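VP2 (PDB 5US7) probably self-assembles, with the other capsid protein size variants, into the sixty-copy T=1 icosahedral shell of human bocavirus 3. Local coordinates at residues 198-203 and 318-323. Numbering follows the deposited sequence.
Sequences HELAEM and VGVDPE
Leu200 CD2 meets the Pro322 ring at its CD edge, close to the plane of ring atoms N, CA and CD, and stands over one face of the Val320-Asp321 peptide at the Val320 oxygen, in the surface loops of a parvovirus jelly-roll capsid protein. The nearest ring contact is Leu200 CD2 to Pro322 CD, 3.6 Å, with Leu200 CG behind at 4.1 Å from the same Pro322 CD. Around the ring, Asp380 of a second subunit also packs against Pro322.

The contact joins a loop to a short, weakly bonded strand and the residues after it. Residues 198-203 belong to the excursion between strands 185-190 and 228-230, and residues 318-323 to the long insertion between strands 236-248 and 445-449. The centre of the contact lies about 27 Å from the centre of the chain. It buries just 109 Å² in all, yet its three touching residues are buried in the assembled shell. No hydrogen bond links the two segments; van der Waals packing of methyls on ring, methyl and carbonyl oxygen joins them.

Leu200 supplies the whole of the first segment's surface here. CG lies anti to the carbonyl carbon (chi1 -83°), and CD2, extended away from CA, becomes the leading methyl. It sits 3.5 Å from Val320 O, well above the carbonyl plane, whereas CD1 is nearer that plane and 3.9 Å from Val320 O. The leucine thus touches the residues on either side of Asp321 in sequence.

The same second subunit also covers residues 318-323. Gly319 and Val320 pair in an antiparallel ladder with one of its strands, its Arg346 NE hydrogen-bonds to Asp321 O, and its Met377 packs on Val320. Val320 CG2, between its own backbone N and carbonyl carbon, completes the apolar patch 4.1 Å from Leu200 CD2.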
loop_
_atom_site.group_PDB
_atom_site.type_symbol
_atom_site.label_atom_id
_atom_site.label_comp_id
_atom_site.label_asym_id
_atom_site.label_seq_id
_atom_site.Cartn_x
_atom_site.Cartn_y
_atom_site.Cartn_z
ATOM N N HIS A 198 -98.690 0.306 -65.194
ATOM C CA HIS A 198 -98.989 0.685 -66.570
ATOM C C HIS A 198 -100.219 1.576 -66.637
ATOM O O HIS A 198 -100.209 2.607 -67.314
ATOM C CB HIS A 198 -99.164 -0.556 -67.430
ATOM C CG HIS A 198 -99.343 -0.254 -68.880
ATOM N ND1 HIS A 198 -100.565 0.058 -69.429
ATOM C CD2 HIS A 198 -98.447 -0.189 -69.892
ATOM C CE1 HIS A 198 -100.419 0.284 -70.721
ATOM N NE2 HIS A 198 -99.143 0.142 -71.027
ATOM N N GLU A 199 -101.281 1.203 -65.935
ATOM C CA GLU A 199 -102.276 2.180 -65.536
ATOM C C GLU A 199 -101.584 3.213 -64.666
ATOM O O GLU A 199 -100.510 2.956 -64.130
ATOM C CB GLU A 199 -103.397 1.496 -64.761
ATOM C CG GLU A 199 -104.238 0.574 -65.601
ATOM C CD GLU A 199 -105.031 1.340 -66.617
ATOM O OE1 GLU A 199 -105.558 2.394 -66.229
ATOM O OE2 GLU A 199 -105.118 0.912 -67.788
ATOM N N LEU A 200 -102.178 4.401 -64.542
ATOM C CA LEU A 200 -101.455 5.451 -63.833
ATOM C C LEU A 200 -100.150 5.736 -64.560
ATOM O O LEU A 200 -99.113 5.194 -64.171
ATOM C CB LEU A 200 -101.155 5.080 -62.376
ATOM C CG LEU A 200 -102.146 5.236 -61.232
ATOM C CD1 LEU A 200 -103.291 4.272 -61.374
ATOM C CD2 LEU A 200 -101.416 4.990 -59.929
ATOM N N ALA A 201 -100.193 6.593 -65.586
ATOM C CA ALA A 201 -99.260 6.677 -66.711
ATOM C C ALA A 201 -99.536 5.654 -67.799
ATOM O O ALA A 201 -98.609 5.019 -68.307
ATOM C CB ALA A 201 -97.811 6.518 -66.257
ATOM N N GLU A 202 -100.808 5.487 -68.149
ATOM C CA GLU A 202 -101.165 4.766 -69.362
ATOM C C GLU A 202 -100.384 5.338 -70.561
ATOM O O GLU A 202 -99.700 4.568 -71.230
ATOM C CB GLU A 202 -102.679 4.814 -69.612
ATOM C CG GLU A 202 -103.554 4.107 -68.614
ATOM C CD GLU A 202 -105.007 4.446 -68.846
ATOM O OE1 GLU A 202 -105.270 5.453 -69.531
ATOM O OE2 GLU A 202 -105.887 3.697 -68.393
ATOM N N MET A 203 -100.451 6.642 -70.872
ATOM C CA MET A 203 -101.417 7.621 -70.370
ATOM C C MET A 203 -102.393 7.878 -71.508
ATOM O O MET A 203 -102.008 7.825 -72.675
ATOM C CB MET A 203 -100.745 8.916 -69.926
ATOM C CG MET A 203 -100.224 9.755 -71.070
ATOM S SD MET A 203 -99.131 11.065 -70.522
ATOM C CE MET A 203 -97.586 10.174 -70.481
ATOM N N VAL A 318 -104.628 -4.771 -52.922
ATOM C CA VAL A 318 -103.924 -3.609 -52.401
ATOM C C VAL A 318 -103.379 -2.805 -53.572
ATOM O O VAL A 318 -102.664 -3.338 -54.428
ATOM C CB VAL A 318 -102.810 -4.032 -51.431
ATOM C CG1 VAL A 318 -103.414 -4.631 -50.189
ATOM C CG2 VAL A 318 -101.915 -5.054 -52.065
ATOM N N GLY A 319 -103.726 -1.524 -53.628
ATOM C CA GLY A 319 -103.371 -0.711 -54.769
ATOM C C GLY A 319 -103.272 0.753 -54.409
ATOM O O GLY A 319 -103.384 1.135 -53.244
ATOM N N VAL A 320 -103.040 1.573 -55.430
ATOM C CA VAL A 320 -102.894 3.016 -55.279
ATOM C C VAL A 320 -103.627 3.696 -56.426
ATOM O O VAL A 320 -103.417 3.351 -57.592
ATOM C CB VAL A 320 -101.412 3.443 -55.246
ATOM C CG1 VAL A 320 -100.745 2.938 -53.991
ATOM C CG2 VAL A 320 -100.674 2.902 -56.449
ATOM N N ASP A 321 -104.491 4.655 -56.103
ATOM C CA ASP A 321 -105.300 5.334 -57.115
ATOM C C ASP A 321 -105.442 6.821 -56.824
ATOM O O ASP A 321 -106.429 7.256 -56.219
ATOM C CB ASP A 321 -106.671 4.671 -57.246
ATOM C CG ASP A 321 -107.391 4.558 -55.922
ATOM O OD1 ASP A 321 -106.760 4.840 -54.883
ATOM O OD2 ASP A 321 -108.584 4.194 -55.920
ATOM N N PRO A 322 -104.482 7.638 -57.256
ATOM C CA PRO A 322 -104.621 9.088 -57.087
ATOM C C PRO A 322 -105.845 9.612 -57.822
ATOM O O PRO A 322 -106.376 8.978 -58.735
ATOM C CB PRO A 322 -103.332 9.642 -57.699
ATOM C CG PRO A 322 -102.370 8.513 -57.640
ATOM C CD PRO A 322 -103.206 7.292 -57.896
ATOM N N GLU A 323 -106.301 10.789 -57.406
ATOM C CA GLU A 323 -107.437 11.408 -58.071
ATOM C C GLU A 323 -106.989 12.072 -59.365
ATOM O O GLU A 323 -105.824 12.444 -59.528
ATOM C CB GLU A 323 -108.121 12.433 -57.167
ATOM C CG GLU A 323 -107.346 13.717 -56.938
ATOM C CD GLU A 323 -106.297 13.591 -55.857
ATOM O OE1 GLU A 323 -106.105 12.472 -55.339
ATOM O OE2 GLU A 323 -105.673 14.621 -55.518
#